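Local coordinates for protein transcriptional activator, putative, Baf family (Campylobacter jejuni, PDB 2NRH) that probably catalyses the ATP-dependent phosphorylation of pantothenate, the first step of coenzyme A biosynthesis, as a homodimeric type III pantothenate kinase, at residues F133-P143 against M147-Y159. The protein carries 2 engineered substitutions. Numbering follows the deposited sequence.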
loop_
_atom_site.group_PDB
_atom_site.type_symbol
_atom_site.label_atom_id
_atom_site.label_comp_id
_atom_site.label_asym_id
_atom_site.label_seq_id
_atom_site.Cartn_x
_atom_site.Cartn_y
_atom_site.Cartn_z
ATOM N N PHE B 133 -2.427 8.201 11.340
ATOM C CA PHE B 133 -0.982 8.234 11.044
ATOM C C PHE B 133 -0.243 9.452 11.634
ATOM O O PHE B 133 -0.782 10.562 11.696
ATOM C CB PHE B 133 -0.627 8.218 9.532
ATOM C CG PHE B 133 -1.107 7.038 8.769
ATOM C CD1 PHE B 133 -1.363 5.805 9.384
ATOM C CD2 PHE B 133 -1.351 7.167 7.390
ATOM C CE1 PHE B 133 -1.826 4.734 8.655
ATOM C CE2 PHE B 133 -1.840 6.093 6.638
ATOM C CZ PHE B 133 -2.057 4.871 7.272
ATOM N N ASN B 134 1.020 9.252 11.979
ATOM C CA ASN B 134 1.902 10.362 12.336
ATOM C C ASN B 134 2.637 10.889 11.096
ATOM O O ASN B 134 3.586 10.278 10.628
ATOM C CB ASN B 134 2.845 9.924 13.464
ATOM C CG ASN B 134 3.896 10.977 13.819
ATOM O OD1 ASN B 134 3.785 12.165 13.459
ATOM N ND2 ASN B 134 4.927 10.537 14.550
ATOM N N THR B 135 2.187 12.026 10.564
ATOM C CA THR B 135 2.799 12.607 9.345
ATOM C C THR B 135 4.234 13.092 9.569
ATOM O O THR B 135 4.985 13.365 8.617
ATOM C CB THR B 135 2.017 13.815 8.827
ATOM O OG1 THR B 135 2.037 14.824 9.838
ATOM C CG2 THR B 135 0.607 13.438 8.520
ATOM N N GLN B 136 4.579 13.215 10.843
ATOM C CA GLN B 136 5.859 13.754 11.289
ATOM C C GLN B 136 6.728 12.634 11.790
ATOM O O GLN B 136 7.742 12.896 12.430
ATOM C CB GLN B 136 5.635 14.810 12.378
ATOM C CG GLN B 136 4.738 15.990 11.904
ATOM C CD GLN B 136 5.278 16.728 10.633
ATOM O OE1 GLN B 136 6.425 17.196 10.600
ATOM N NE2 GLN B 136 4.436 16.832 9.600
ATOM N N VAL B 137 6.333 11.391 11.475
ATOM C CA VAL B 137 7.172 10.210 11.720
ATOM C C VAL B 137 8.495 10.347 10.947
ATOM O O VAL B 137 8.529 10.833 9.811
ATOM C CB VAL B 137 6.438 8.861 11.375
ATOM C CG1 VAL B 137 6.409 8.583 9.862
ATOM C CG2 VAL B 137 7.053 7.672 12.116
ATOM N N SER B 138 9.581 9.943 11.592
ATOM C CA SER B 138 10.887 9.932 10.971
ATOM C C SER B 138 11.083 8.692 10.062
ATOM O O SER B 138 10.649 7.588 10.392
ATOM C CB SER B 138 11.969 9.971 12.061
ATOM O OG SER B 138 13.107 9.222 11.666
ATOM N N LEU B 139 11.792 8.880 8.955
ATOM C CA LEU B 139 12.021 7.789 8.025
ATOM C C LEU B 139 13.360 7.121 8.223
ATOM O O LEU B 139 13.605 6.022 7.740
ATOM C CB LEU B 139 11.818 8.268 6.588
ATOM C CG LEU B 139 10.402 7.981 6.033
ATOM C CD1 LEU B 139 9.244 7.933 7.041
ATOM C CD2 LEU B 139 10.052 8.904 4.881
ATOM N N ASP B 140 14.227 7.768 8.977
ATOM C CA ASP B 140 15.575 7.234 9.193
ATOM C C ASP B 140 15.830 6.683 10.611
ATOM O O ASP B 140 16.956 6.760 11.109
ATOM C CB ASP B 140 16.609 8.291 8.788
ATOM C CG ASP B 140 16.399 8.785 7.345
ATOM O OD1 ASP B 140 16.544 7.974 6.382
ATOM O OD2 ASP B 140 16.089 9.982 7.178
ATOM N N ALA B 141 14.774 6.176 11.249
ATOM C CA ALA B 141 14.839 5.378 12.482
ATOM C C ALA B 141 13.677 4.371 12.520
ATOM O O ALA B 141 12.580 4.701 12.073
ATOM C CB ALA B 141 14.761 6.293 13.698
ATOM N N PHE B 142 13.904 3.166 13.054
ATOM C CA PHE B 142 12.821 2.176 13.251
ATOM C C PHE B 142 11.795 2.667 14.265
ATOM O O PHE B 142 12.157 3.273 15.272
ATOM C CB PHE B 142 13.340 0.768 13.602
ATOM C CG PHE B 142 14.304 0.221 12.582
ATOM C CD1 PHE B 142 13.872 -0.112 11.304
ATOM C CD2 PHE B 142 15.660 0.095 12.879
ATOM C CE1 PHE B 142 14.792 -0.587 10.330
ATOM C CE2 PHE B 142 16.577 -0.382 11.937
ATOM C CZ PHE B 142 16.144 -0.717 10.654
ATOM N N PRO B 143 10.499 2.438 13.978
ATOM C CA PRO B 143 9.452 2.921 14.886
ATOM C C PRO B 143 9.319 2.132 16.191
ATOM O O PRO B 143 9.677 0.963 16.269
ATOM C CB PRO B 143 8.173 2.840 14.038
ATOM C CG PRO B 143 8.610 2.360 12.640
ATOM C CD PRO B 143 9.952 1.752 12.789
ATOM N N MET B 147 1.270 3.348 16.032
ATOM C CA MET B 147 0.994 4.514 15.185
ATOM C C MET B 147 2.150 4.745 14.206
ATOM O O MET B 147 1.936 4.985 13.019
ATOM C CB MET B 147 0.755 5.783 16.041
ATOM C CG MET B 147 0.856 7.145 15.278
ATOM S SD MET B 147 0.171 8.651 16.110
ATOM C CE MET B 147 -1.509 8.108 16.263
ATOM N N ASP B 148 3.367 4.695 14.726
ATOM C CA ASP B 148 4.540 4.995 13.943
ATOM C C ASP B 148 4.876 3.819 13.050
ATOM O O ASP B 148 5.418 4.021 11.950
ATOM C CB ASP B 148 5.753 5.377 14.831
ATOM C CG ASP B 148 5.680 6.807 15.386
ATOM O OD1 ASP B 148 6.439 7.080 16.352
ATOM O OD2 ASP B 148 4.891 7.669 14.890
ATOM N N ALA B 149 4.576 2.604 13.507
ATOM C CA ALA B 149 4.845 1.414 12.707
ATOM C C ALA B 149 4.033 1.399 11.366
ATOM O O ALA B 149 4.563 1.000 10.303
ATOM C CB ALA B 149 4.614 0.174 13.497
ATOM N N LEU B 150 2.783 1.865 11.455
ATOM C CA LEU B 150 1.914 2.143 10.319
ATOM C C LEU B 150 2.369 3.311 9.449
ATOM O O LEU B 150 2.425 3.212 8.192
ATOM C CB LEU B 150 0.482 2.390 10.814
ATOM C CG LEU B 150 -0.139 1.223 11.632
ATOM C CD1 LEU B 150 -1.437 1.646 12.330
ATOM C CD2 LEU B 150 -0.340 -0.125 10.884
ATOM N N SER B 151 2.678 4.437 10.094
ATOM C CA SER B 151 3.032 5.627 9.333
ATOM C C SER B 151 4.293 5.404 8.568
ATOM O O SER B 151 4.425 5.894 7.456
ATOM C CB SER B 151 3.158 6.844 10.219
ATOM O OG SER B 151 2.079 6.811 11.107
ATOM N N TYR B 152 5.209 4.623 9.152
ATOM C CA TYR B 152 6.487 4.343 8.535
ATOM C C TYR B 152 6.287 3.391 7.355
ATOM O O TYR B 152 6.841 3.593 6.268
ATOM C CB TYR B 152 7.423 3.741 9.554
ATOM C CG TYR B 152 8.811 3.356 9.021
ATOM C CD1 TYR B 152 9.950 4.142 9.304
ATOM C CD2 TYR B 152 8.986 2.187 8.265
ATOM C CE1 TYR B 152 11.235 3.753 8.834
ATOM C CE2 TYR B 152 10.242 1.787 7.803
ATOM C CZ TYR B 152 11.360 2.579 8.089
ATOM O OH TYR B 152 12.585 2.148 7.612
ATOM N N GLY B 153 5.484 2.360 7.591
ATOM C CA GLY B 153 5.225 1.361 6.581
ATOM C C GLY B 153 4.728 2.062 5.320
ATOM O O GLY B 153 5.282 1.881 4.255
ATOM N N VAL B 154 3.713 2.887 5.485
ATOM C CA VAL B 154 3.084 3.595 4.402
ATOM C C VAL B 154 4.059 4.585 3.812
ATOM O O VAL B 154 4.405 4.476 2.613
ATOM C CB VAL B 154 1.745 4.280 4.865
ATOM C CG1 VAL B 154 1.189 5.267 3.845
ATOM C CG2 VAL B 154 0.734 3.229 5.196
ATOM N N PHE B 155 4.494 5.552 4.613
ATOM C CA PHE B 155 5.175 6.678 4.009
ATOM C C PHE B 155 6.545 6.307 3.437
ATOM O O PHE B 155 6.967 6.846 2.403
ATOM C CB PHE B 155 5.294 7.871 4.953
ATOM C CG PHE B 155 3.981 8.417 5.434
ATOM C CD1 PHE B 155 2.830 8.304 4.669
ATOM C CD2 PHE B 155 3.910 9.071 6.676
ATOM C CE1 PHE B 155 1.603 8.809 5.136
ATOM C CE2 PHE B 155 2.700 9.583 7.159
ATOM C CZ PHE B 155 1.533 9.457 6.380
ATOM N N LYS B 156 7.243 5.392 4.100
ATOM C CA LYS B 156 8.552 4.989 3.601
ATOM C C LYS B 156 8.500 4.111 2.387
ATOM O O LYS B 156 9.416 4.192 1.551
ATOM C CB LYS B 156 9.437 4.330 4.666
ATOM C CG LYS B 156 10.879 4.863 4.500
ATOM C CD LYS B 156 11.966 3.912 4.841
ATOM C CE LYS B 156 13.276 4.679 4.775
ATOM N NZ LYS B 156 14.390 3.885 5.440
ATOM N N GLY B 157 7.470 3.259 2.316
ATOM C CA GLY B 157 7.163 2.478 1.140
ATOM C C GLY B 157 6.990 3.332 -0.109
ATOM O O GLY B 157 7.532 3.000 -1.162
ATOM N N ILE B 158 6.234 4.421 0.005
ATOM C CA ILE B 158 6.074 5.408 -1.077
ATOM C C ILE B 158 7.367 6.175 -1.340
ATOM O O ILE B 158 7.700 6.415 -2.485
ATOM C CB ILE B 158 4.937 6.476 -0.769
ATOM C CG1 ILE B 158 3.572 5.828 -0.583
ATOM C CG2 ILE B 158 4.770 7.433 -1.879
ATOM C CD1 ILE B 158 2.642 6.722 0.147
ATOM N N TYR B 159 8.054 6.618 -0.286
ATOM C CA TYR B 159 9.333 7.286 -0.445
ATOM C C TYR B 159 10.336 6.423 -1.235
ATOM O O TYR B 159 10.945 6.893 -2.158
ATOM C CB TYR B 159 9.937 7.718 0.917
ATOM C CG TYR B 159 11.340 8.284 0.760
ATOM C CD1 TYR B 159 11.537 9.635 0.446
ATOM C CD2 TYR B 159 12.475 7.457 0.854
ATOM C CE1 TYR B 159 12.835 10.165 0.267
ATOM C CE2 TYR B 159 13.771 7.972 0.651
ATOM C CZ TYR B 159 13.935 9.327 0.367
ATOM O OH TYR B 159 15.211 9.858 0.213
#
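Phe133, Leu139 and Tyr152 have the largest shares of the 897 Å² buried between the loop 133-143 and helix segment 147-159. The Phe133 side chain crosses those of Leu150 and Val154 at about a right angle, CZ of Phe133 lying 3.8 Å from Val154 CG2; its ring plane stands at 89° to that of Phe155, and Tyr122 of helix 115-125 also packs on it. With CG anti to the carbonyl carbon (chi1 -60°), the ring hangs beside the backbone N and reaches down this flank of the helix.

Next to it lie the two strong hydrogen bonds between loop and helix. Asn134 N donates to Ser151 OG over 2.8 Å, and that hydroxyl in turn donates to Met147 O, which Ser151 N reaches from the opposite face. The Asn134 amide adds a nearly straight bond, ND2 to Asp148 OD2 at 2.9 Å and 166°, on the syn side of the carboxylate. Asn134 OD1 accepts from Gln136 N, forming an Asx turn, so one side chain shapes the loop and ties it to the helix.

Farther along, Leu139 and Lys156 run past each other in opposite directions, CG to CG 3.5 Å apart. The Tyr152 ring is sandwiched, Pro143 CD over one face near the rim and Lys156 CB over the centre of the other. The bond from Lys156 NZ to Leu139 O is weak (3.2 Å); the stronger partner of the ammonium is Asp164 of the second subunit, through a salt bridge, and Phe110 of that subunit meets Tyr152. This is a loop folded back along the helix it precedes, placed at the homodimer interface of an ASKHA-family kinase.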